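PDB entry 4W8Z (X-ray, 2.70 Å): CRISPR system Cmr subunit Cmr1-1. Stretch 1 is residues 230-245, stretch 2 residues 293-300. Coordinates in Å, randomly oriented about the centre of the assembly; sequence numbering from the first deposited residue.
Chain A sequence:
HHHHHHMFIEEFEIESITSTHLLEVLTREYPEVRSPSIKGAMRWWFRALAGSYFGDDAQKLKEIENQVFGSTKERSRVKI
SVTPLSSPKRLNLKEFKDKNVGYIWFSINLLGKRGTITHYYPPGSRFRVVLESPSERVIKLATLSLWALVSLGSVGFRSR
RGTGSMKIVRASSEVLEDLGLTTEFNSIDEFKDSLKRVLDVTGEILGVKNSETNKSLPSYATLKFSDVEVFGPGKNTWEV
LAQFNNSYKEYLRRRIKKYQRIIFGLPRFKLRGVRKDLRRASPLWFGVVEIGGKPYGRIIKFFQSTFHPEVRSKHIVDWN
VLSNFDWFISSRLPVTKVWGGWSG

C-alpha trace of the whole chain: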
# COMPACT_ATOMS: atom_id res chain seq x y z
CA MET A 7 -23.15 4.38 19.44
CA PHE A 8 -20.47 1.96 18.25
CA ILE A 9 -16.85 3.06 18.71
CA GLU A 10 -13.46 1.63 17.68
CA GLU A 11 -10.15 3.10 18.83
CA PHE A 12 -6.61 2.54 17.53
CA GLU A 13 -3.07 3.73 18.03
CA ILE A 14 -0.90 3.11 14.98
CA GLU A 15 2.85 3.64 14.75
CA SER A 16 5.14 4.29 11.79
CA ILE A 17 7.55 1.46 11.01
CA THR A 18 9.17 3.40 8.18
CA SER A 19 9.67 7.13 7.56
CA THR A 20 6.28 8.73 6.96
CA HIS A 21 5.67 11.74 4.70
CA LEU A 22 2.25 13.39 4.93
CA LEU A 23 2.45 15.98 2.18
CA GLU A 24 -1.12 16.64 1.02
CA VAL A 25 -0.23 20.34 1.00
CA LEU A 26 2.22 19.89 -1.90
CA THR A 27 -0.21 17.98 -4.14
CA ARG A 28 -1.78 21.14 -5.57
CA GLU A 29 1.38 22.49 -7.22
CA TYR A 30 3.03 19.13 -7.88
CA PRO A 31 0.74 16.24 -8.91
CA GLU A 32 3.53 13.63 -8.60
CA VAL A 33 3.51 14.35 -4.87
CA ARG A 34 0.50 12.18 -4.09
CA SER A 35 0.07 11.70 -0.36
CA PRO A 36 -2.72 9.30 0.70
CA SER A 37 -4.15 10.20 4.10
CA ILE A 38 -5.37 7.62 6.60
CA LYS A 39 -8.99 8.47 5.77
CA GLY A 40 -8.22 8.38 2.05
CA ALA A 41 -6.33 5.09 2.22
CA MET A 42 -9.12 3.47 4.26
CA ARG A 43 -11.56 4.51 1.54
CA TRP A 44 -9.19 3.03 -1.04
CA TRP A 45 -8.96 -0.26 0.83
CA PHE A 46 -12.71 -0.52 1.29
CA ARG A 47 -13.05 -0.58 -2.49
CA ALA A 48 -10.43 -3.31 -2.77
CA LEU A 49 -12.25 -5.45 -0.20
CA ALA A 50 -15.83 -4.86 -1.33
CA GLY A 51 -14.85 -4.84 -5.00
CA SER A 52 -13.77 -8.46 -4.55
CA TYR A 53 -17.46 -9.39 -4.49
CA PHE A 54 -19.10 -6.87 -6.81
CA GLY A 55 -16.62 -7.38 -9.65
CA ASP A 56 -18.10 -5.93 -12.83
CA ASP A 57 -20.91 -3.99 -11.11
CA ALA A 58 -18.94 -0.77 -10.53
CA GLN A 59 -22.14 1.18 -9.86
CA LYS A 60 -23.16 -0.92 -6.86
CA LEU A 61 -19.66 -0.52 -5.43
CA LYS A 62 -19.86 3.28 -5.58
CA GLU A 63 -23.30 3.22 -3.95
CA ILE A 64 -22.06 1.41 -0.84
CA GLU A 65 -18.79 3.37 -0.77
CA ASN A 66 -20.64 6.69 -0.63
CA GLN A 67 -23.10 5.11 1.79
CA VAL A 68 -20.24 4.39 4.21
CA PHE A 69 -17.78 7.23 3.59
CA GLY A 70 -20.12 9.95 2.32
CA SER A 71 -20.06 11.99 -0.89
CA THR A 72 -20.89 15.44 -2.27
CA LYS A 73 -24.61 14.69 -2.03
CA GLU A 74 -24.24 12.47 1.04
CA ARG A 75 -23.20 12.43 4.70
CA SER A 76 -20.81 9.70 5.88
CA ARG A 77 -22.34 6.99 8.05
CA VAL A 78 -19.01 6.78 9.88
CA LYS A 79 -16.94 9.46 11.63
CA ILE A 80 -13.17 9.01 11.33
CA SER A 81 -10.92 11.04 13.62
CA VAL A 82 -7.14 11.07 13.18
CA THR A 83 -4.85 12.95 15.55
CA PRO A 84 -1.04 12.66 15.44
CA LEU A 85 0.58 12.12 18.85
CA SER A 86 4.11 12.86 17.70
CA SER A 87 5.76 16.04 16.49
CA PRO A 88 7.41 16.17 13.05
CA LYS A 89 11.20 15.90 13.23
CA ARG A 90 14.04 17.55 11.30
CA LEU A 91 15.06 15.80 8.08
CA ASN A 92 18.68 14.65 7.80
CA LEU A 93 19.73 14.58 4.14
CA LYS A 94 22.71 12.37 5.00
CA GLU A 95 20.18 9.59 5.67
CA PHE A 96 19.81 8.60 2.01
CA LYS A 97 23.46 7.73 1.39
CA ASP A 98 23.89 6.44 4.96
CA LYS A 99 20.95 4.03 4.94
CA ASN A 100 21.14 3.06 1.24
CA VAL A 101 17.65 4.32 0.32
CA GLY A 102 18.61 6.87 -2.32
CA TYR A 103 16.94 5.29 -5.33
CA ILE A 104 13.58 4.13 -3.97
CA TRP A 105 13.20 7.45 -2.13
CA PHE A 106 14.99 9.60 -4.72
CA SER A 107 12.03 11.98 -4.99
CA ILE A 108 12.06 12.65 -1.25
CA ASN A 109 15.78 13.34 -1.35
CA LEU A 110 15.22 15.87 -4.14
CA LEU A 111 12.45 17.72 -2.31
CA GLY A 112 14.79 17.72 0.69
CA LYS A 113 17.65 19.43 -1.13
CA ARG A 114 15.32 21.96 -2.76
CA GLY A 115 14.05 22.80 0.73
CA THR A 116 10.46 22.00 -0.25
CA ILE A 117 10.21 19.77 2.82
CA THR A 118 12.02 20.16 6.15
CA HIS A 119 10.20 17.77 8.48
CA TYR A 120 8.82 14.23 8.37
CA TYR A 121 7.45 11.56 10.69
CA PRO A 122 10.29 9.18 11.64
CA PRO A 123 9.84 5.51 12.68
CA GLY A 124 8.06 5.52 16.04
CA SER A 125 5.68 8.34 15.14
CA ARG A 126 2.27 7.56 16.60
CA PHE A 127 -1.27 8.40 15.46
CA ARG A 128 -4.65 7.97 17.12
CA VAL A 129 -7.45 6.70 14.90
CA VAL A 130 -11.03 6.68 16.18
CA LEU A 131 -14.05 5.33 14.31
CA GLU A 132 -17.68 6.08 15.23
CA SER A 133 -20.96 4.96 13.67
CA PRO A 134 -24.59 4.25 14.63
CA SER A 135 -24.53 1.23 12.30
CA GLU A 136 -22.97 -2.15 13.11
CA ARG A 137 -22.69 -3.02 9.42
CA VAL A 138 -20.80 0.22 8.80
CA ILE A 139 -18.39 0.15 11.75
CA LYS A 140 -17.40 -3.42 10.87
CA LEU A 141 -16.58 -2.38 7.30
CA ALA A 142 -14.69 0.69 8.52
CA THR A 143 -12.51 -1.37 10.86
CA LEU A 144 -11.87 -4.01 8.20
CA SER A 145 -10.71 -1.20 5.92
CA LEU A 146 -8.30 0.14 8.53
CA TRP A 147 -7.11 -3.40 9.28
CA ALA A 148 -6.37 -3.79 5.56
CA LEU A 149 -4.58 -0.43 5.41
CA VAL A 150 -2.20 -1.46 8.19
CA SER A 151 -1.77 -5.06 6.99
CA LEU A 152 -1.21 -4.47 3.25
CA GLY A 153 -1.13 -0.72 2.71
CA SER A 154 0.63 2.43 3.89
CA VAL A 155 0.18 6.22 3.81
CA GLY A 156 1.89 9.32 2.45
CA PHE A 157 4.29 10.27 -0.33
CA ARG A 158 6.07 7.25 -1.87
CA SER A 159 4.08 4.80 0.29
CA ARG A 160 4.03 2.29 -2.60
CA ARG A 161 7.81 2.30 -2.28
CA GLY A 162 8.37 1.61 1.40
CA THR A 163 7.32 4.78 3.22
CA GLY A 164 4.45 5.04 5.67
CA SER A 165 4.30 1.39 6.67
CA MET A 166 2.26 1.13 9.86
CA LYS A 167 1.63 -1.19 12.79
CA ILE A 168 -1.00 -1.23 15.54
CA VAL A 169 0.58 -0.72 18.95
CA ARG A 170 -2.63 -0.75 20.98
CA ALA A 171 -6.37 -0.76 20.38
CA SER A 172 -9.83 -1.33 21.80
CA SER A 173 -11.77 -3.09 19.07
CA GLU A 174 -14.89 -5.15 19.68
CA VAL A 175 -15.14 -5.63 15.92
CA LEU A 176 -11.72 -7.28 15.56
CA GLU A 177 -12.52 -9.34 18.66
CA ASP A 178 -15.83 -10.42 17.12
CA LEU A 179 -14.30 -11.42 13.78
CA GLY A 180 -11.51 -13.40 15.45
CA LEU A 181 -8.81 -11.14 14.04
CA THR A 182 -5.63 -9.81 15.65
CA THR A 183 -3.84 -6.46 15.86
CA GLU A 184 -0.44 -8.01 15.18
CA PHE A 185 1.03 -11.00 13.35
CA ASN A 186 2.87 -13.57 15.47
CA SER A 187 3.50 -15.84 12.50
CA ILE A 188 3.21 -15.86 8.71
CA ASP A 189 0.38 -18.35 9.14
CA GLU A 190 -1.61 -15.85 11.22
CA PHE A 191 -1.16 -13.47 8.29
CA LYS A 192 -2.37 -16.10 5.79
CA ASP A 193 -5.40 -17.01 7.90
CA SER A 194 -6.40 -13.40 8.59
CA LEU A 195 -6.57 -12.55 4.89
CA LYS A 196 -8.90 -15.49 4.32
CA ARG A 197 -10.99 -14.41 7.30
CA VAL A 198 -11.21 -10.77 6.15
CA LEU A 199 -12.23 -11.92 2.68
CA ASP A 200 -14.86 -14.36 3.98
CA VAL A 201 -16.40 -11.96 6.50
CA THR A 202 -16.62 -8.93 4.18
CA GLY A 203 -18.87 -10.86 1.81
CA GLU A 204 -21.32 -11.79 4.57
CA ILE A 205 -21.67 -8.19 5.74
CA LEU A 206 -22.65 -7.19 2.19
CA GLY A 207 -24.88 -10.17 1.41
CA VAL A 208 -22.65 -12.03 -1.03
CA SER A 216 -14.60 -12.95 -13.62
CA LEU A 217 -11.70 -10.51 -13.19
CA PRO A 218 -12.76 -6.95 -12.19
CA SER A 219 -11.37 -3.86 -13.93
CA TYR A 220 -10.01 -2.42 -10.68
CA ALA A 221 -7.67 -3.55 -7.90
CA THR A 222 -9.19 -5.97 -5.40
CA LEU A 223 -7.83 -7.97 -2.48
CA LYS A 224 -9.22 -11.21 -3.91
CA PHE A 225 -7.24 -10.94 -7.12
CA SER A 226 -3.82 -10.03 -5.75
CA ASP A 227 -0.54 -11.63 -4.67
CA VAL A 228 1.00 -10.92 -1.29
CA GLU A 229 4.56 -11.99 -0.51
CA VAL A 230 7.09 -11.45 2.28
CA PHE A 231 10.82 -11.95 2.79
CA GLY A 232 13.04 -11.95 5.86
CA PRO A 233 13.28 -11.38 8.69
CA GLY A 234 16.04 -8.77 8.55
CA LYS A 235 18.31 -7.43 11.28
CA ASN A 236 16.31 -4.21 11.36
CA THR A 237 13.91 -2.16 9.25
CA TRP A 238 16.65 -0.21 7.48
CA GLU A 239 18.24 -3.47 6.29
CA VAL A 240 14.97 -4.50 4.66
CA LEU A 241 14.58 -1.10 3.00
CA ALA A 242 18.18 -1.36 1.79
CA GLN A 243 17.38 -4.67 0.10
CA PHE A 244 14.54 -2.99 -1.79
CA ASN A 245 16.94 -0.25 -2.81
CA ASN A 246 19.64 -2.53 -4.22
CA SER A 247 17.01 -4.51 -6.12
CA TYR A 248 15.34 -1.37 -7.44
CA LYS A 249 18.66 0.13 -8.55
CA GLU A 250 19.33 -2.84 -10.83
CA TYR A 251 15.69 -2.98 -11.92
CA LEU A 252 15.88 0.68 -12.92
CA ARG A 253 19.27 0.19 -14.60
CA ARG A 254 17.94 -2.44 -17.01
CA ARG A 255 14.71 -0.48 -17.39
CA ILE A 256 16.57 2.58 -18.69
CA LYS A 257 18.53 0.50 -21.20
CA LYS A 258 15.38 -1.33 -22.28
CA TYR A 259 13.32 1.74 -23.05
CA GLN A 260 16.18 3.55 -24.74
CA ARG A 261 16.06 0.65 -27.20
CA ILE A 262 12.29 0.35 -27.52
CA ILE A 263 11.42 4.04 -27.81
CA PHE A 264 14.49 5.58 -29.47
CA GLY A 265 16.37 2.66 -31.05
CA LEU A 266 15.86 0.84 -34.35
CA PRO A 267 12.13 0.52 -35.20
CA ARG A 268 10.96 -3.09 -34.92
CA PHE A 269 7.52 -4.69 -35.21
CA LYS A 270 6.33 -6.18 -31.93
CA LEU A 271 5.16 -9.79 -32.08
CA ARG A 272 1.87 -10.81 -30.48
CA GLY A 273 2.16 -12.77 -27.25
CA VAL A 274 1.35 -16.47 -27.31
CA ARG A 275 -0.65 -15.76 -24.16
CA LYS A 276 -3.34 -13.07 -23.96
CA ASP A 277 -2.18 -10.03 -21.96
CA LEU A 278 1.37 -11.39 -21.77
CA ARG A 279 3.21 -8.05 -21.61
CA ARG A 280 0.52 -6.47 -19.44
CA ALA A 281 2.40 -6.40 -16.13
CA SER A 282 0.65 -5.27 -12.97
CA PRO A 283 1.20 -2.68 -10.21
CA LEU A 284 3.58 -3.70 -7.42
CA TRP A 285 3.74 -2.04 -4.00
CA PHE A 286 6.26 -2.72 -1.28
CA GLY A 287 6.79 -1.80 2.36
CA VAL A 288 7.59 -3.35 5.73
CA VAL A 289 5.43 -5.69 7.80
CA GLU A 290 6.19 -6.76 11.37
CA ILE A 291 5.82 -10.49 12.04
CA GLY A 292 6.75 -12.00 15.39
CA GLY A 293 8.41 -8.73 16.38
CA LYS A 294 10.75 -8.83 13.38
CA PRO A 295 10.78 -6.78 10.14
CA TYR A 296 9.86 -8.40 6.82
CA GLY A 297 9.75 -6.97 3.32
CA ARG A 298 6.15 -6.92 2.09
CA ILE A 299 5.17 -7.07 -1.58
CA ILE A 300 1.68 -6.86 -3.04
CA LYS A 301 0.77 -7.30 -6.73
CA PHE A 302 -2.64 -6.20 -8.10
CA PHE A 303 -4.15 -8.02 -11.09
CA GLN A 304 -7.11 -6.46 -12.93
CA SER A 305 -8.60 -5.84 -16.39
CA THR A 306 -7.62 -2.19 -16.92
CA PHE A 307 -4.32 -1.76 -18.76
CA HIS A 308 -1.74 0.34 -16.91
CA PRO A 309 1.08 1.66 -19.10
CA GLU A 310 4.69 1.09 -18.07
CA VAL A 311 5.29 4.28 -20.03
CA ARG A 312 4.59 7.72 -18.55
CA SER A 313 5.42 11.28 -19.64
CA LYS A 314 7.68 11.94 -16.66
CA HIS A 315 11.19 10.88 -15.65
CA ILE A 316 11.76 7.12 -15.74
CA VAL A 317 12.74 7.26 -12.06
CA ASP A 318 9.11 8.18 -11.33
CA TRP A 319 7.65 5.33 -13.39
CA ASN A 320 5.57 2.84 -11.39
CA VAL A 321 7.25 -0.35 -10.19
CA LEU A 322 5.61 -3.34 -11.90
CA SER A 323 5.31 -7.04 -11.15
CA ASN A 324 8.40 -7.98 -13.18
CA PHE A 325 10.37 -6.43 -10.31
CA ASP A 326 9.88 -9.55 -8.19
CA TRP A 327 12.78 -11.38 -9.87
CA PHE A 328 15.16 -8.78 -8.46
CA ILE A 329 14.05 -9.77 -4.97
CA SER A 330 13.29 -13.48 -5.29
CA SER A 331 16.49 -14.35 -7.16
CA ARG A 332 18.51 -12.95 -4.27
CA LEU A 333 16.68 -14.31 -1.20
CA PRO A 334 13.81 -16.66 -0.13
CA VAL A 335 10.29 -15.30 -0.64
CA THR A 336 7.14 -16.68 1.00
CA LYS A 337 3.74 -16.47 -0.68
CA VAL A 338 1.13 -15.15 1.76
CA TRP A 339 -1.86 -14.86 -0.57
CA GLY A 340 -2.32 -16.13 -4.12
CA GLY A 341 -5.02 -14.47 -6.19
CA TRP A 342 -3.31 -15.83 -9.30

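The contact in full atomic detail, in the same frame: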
# COMPACT_ATOMS: atom_id res chain seq x y z
N VAL A 230 6.17 -12.03 1.30
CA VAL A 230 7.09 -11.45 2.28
C VAL A 230 8.48 -12.08 2.16
O VAL A 230 8.64 -13.16 1.59
CB VAL A 230 6.59 -11.64 3.73
CG1 VAL A 230 5.21 -11.03 3.92
CG2 VAL A 230 6.59 -13.12 4.10
N PHE A 231 9.48 -11.38 2.69
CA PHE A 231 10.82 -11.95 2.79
C PHE A 231 11.48 -11.46 4.08
O PHE A 231 11.18 -10.37 4.56
CB PHE A 231 11.68 -11.59 1.57
CG PHE A 231 12.05 -10.13 1.46
CD1 PHE A 231 13.12 -9.61 2.16
CD2 PHE A 231 11.34 -9.28 0.62
CE1 PHE A 231 13.47 -8.27 2.06
CE2 PHE A 231 11.69 -7.94 0.51
CZ PHE A 231 12.75 -7.44 1.23
N GLY A 232 12.36 -12.29 4.63
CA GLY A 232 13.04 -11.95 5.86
C GLY A 232 13.00 -13.08 6.87
O GLY A 232 12.81 -14.24 6.51
N PRO A 233 13.16 -12.74 8.16
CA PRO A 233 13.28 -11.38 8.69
C PRO A 233 14.65 -10.76 8.47
O PRO A 233 15.60 -11.48 8.17
CB PRO A 233 13.02 -11.57 10.19
CG PRO A 233 13.54 -12.94 10.45
CD PRO A 233 13.21 -13.75 9.23
N GLY A 234 14.75 -9.44 8.61
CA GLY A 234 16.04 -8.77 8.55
C GLY A 234 16.53 -8.39 9.93
O GLY A 234 15.80 -8.56 10.92
N LYS A 235 17.76 -7.90 10.01
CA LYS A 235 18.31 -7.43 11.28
C LYS A 235 17.44 -6.32 11.85
O LYS A 235 17.08 -6.33 13.02
CB LYS A 235 19.74 -6.92 11.10
CG LYS A 235 20.82 -7.97 11.26
CD LYS A 235 22.18 -7.29 11.36
CE LYS A 235 22.16 -6.23 12.45
NZ LYS A 235 23.41 -5.41 12.46
N ASN A 236 17.12 -5.36 10.99
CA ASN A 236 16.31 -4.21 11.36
C ASN A 236 15.55 -3.72 10.15
O ASN A 236 15.69 -4.27 9.06
CB ASN A 236 17.20 -3.10 11.93
CG ASN A 236 18.38 -2.79 11.04
OD1 ASN A 236 18.22 -2.27 9.94
ND2 ASN A 236 19.58 -3.10 11.51
N THR A 237 14.74 -2.68 10.33
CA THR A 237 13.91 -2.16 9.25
C THR A 237 14.77 -1.62 8.12
O THR A 237 14.52 -1.90 6.95
CB THR A 237 12.97 -1.05 9.75
OG1 THR A 237 12.19 -1.55 10.85
CG2 THR A 237 12.03 -0.60 8.64
N TRP A 238 15.79 -0.85 8.47
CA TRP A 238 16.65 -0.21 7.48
C TRP A 238 17.31 -1.24 6.55
O TRP A 238 17.53 -0.97 5.37
CB TRP A 238 17.73 0.64 8.16
CG TRP A 238 17.22 1.93 8.74
CD1 TRP A 238 17.21 2.28 10.06
CD2 TRP A 238 16.67 3.04 8.02
NE1 TRP A 238 16.68 3.55 10.20
CE2 TRP A 238 16.34 4.03 8.97
CE3 TRP A 238 16.41 3.30 6.67
CZ2 TRP A 238 15.78 5.25 8.60
CZ3 TRP A 238 15.85 4.51 6.31
CH2 TRP A 238 15.54 5.47 7.27
N GLU A 239 17.62 -2.42 7.09
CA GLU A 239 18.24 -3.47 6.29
C GLU A 239 17.28 -3.96 5.22
O GLU A 239 17.68 -4.20 4.08
CB GLU A 239 18.70 -4.63 7.17
CG GLU A 239 19.66 -5.58 6.47
CD GLU A 239 19.83 -6.90 7.21
OE1 GLU A 239 18.82 -7.61 7.38
OE2 GLU A 239 20.97 -7.22 7.61
N VAL A 240 16.01 -4.10 5.59
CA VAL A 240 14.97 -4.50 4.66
C VAL A 240 14.80 -3.46 3.56
O VAL A 240 14.77 -3.80 2.37
CB VAL A 240 13.63 -4.71 5.38
CG1 VAL A 240 12.48 -4.82 4.38
CG2 VAL A 240 13.69 -5.95 6.27
N LEU A 241 14.68 -2.20 3.95
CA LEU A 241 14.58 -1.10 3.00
C LEU A 241 15.79 -1.05 2.06
O LEU A 241 15.64 -0.76 0.88
CB LEU A 241 14.44 0.23 3.75
CG LEU A 241 13.07 0.53 4.35
CD1 LEU A 241 13.12 1.74 5.26
CD2 LEU A 241 12.05 0.74 3.24
N ALA A 242 16.96 -1.36 2.60
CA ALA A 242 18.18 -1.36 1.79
C ALA A 242 18.15 -2.46 0.74
O ALA A 242 18.70 -2.29 -0.35
CB ALA A 242 19.41 -1.50 2.68
N GLN A 243 17.53 -3.58 1.06
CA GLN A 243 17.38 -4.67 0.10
C GLN A 243 16.52 -4.23 -1.08
O GLN A 243 16.85 -4.50 -2.24
CB GLN A 243 16.79 -5.92 0.76
CG GLN A 243 17.83 -6.83 1.41
CD GLN A 243 18.72 -7.51 0.38
OE1 GLN A 243 18.36 -7.62 -0.80
NE2 GLN A 243 19.89 -7.96 0.82
N PHE A 244 15.41 -3.56 -0.77
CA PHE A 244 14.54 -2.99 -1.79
C PHE A 244 15.30 -2.02 -2.68
O PHE A 244 15.07 -1.95 -3.89
CB PHE A 244 13.36 -2.28 -1.13
CG PHE A 244 12.24 -3.20 -0.71
CD1 PHE A 244 11.71 -4.12 -1.59
CD2 PHE A 244 11.73 -3.13 0.58
CE1 PHE A 244 10.68 -4.96 -1.20
CE2 PHE A 244 10.70 -3.97 0.98
CZ PHE A 244 10.18 -4.88 0.09
N ASN A 245 16.23 -1.28 -2.09
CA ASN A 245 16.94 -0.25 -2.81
C ASN A 245 17.97 -0.82 -3.78
O ASN A 245 18.12 -0.34 -4.90
CB ASN A 245 17.62 0.71 -1.83
CG ASN A 245 18.16 1.95 -2.51
OD1 ASN A 245 17.40 2.78 -3.00
ND2 ASN A 245 19.48 2.08 -2.54
N GLY A 293 7.51 -9.74 15.86
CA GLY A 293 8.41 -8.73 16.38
C GLY A 293 9.65 -8.52 15.54
O GLY A 293 10.63 -7.94 16.00
N LYS A 294 9.62 -8.99 14.29
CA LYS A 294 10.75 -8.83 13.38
C LYS A 294 10.29 -8.26 12.04
O LYS A 294 9.18 -8.55 11.59
CB LYS A 294 11.47 -10.17 13.18
CG LYS A 294 12.11 -10.71 14.45
CD LYS A 294 12.73 -12.08 14.21
CE LYS A 294 13.28 -12.66 15.50
NZ LYS A 294 13.84 -14.03 15.30
N PRO A 295 11.14 -7.45 11.40
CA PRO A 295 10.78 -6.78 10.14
C PRO A 295 10.90 -7.67 8.91
O PRO A 295 11.93 -8.33 8.71
CB PRO A 295 11.77 -5.62 10.07
CG PRO A 295 12.96 -6.11 10.80
CD PRO A 295 12.45 -6.99 11.91
N TYR A 296 9.86 -7.69 8.09
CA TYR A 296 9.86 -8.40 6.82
C TYR A 296 9.57 -7.44 5.68
O TYR A 296 8.84 -6.47 5.85
CB TYR A 296 8.82 -9.51 6.81
CG TYR A 296 9.12 -10.72 7.67
CD1 TYR A 296 9.10 -10.63 9.06
CD2 TYR A 296 9.39 -11.95 7.09
CE1 TYR A 296 9.36 -11.73 9.84
CE2 TYR A 296 9.65 -13.06 7.87
CZ TYR A 296 9.64 -12.94 9.24
OH TYR A 296 9.90 -14.05 10.01
N GLY A 297 10.13 -7.71 4.50
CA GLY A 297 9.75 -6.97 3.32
C GLY A 297 8.38 -7.45 2.87
O GLY A 297 8.13 -8.65 2.84
N ARG A 298 7.48 -6.53 2.55
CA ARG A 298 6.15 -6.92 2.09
C ARG A 298 5.91 -6.46 0.67
O ARG A 298 6.11 -5.30 0.34
CB ARG A 298 5.07 -6.35 3.01
CG ARG A 298 3.66 -6.71 2.60
CD ARG A 298 2.64 -6.14 3.57
NE ARG A 298 2.70 -4.68 3.60
CZ ARG A 298 2.60 -3.95 4.71
NH1 ARG A 298 2.43 -4.55 5.88
NH2 ARG A 298 2.67 -2.63 4.65
N ILE A 299 5.47 -7.38 -0.19
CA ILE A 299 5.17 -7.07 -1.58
C ILE A 299 3.74 -7.43 -1.92
O ILE A 299 3.28 -8.53 -1.60
CB ILE A 299 6.12 -7.81 -2.54
CG1 ILE A 299 7.56 -7.40 -2.28
CG2 ILE A 299 5.75 -7.55 -3.98
CD1 ILE A 299 8.48 -8.57 -2.07
N ILE A 300 3.01 -6.52 -2.55
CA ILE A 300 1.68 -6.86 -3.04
C ILE A 300 1.56 -6.53 -4.53
O ILE A 300 2.01 -5.48 -5.00
CB ILE A 300 0.57 -6.14 -2.22
CG1 ILE A 300 -0.82 -6.55 -2.73
CG2 ILE A 300 0.75 -4.64 -2.25
CD1 ILE A 300 -1.94 -6.27 -1.75

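The two stretches are joined by three backbone hydrogen bonds. Phe231 and Gly297 form a hydrogen-bonded antiparallel pair: Gly297 N donates to Phe231 O at 2.9 Å, and Phe231 N donates to Gly297 O at 3.0 Å. Beside it, Val230 and Arg298 make a non-hydrogen-bonded pair, and Val230 CA lies 3.0 Å from Gly297 O in a CA-H...O contact. Beyond Phe231 the strand of the first stretch ends, but Gly234 N still donates to Pro295 O at 3.0 Å. The same carbonyl receives a CA-H...O contact, with Pro233 CA 3.3 Å from Pro295 O.

Within the first stretch, two side-chain bonds order the turn into the helix. Asn236 OD1 accepts from Glu239 N at 2.9 Å, capping the helix, while Glu239 OE1 accepts from Lys235 N, also at 2.9 Å.

Apolar packing surrounds this polar framework. The peptide bond before Pro233 is cis, and the proline ring lies against the face of Tyr296, with Pro233 CB 4.0 Å from the centroid of the Tyr296 ring. Gly297 CA sits over one face of Phe231, 3.8 Å from the centroid of that ring. A CB on Gly297 would fall 2.1 Å from Phe231 CE2, a clash, so the bare glycine lets the ring lie close against the strand.

The helix covers the same strand, running nearly parallel to it with an axis separation of 7.9 Å. Val240 and Phe244, one turn apart, both point toward the strand: Val240 CG1 approaches Gly297 CA at 3.6 Å, and Phe244 CZ approaches Gly297 CA at 3.9 Å. Ile299 extends this apolar cluster, its CD1 4.0 Å from Phe231 CD2 and its CG1 4.1 Å from Phe244 CE1, near the edges of both rings.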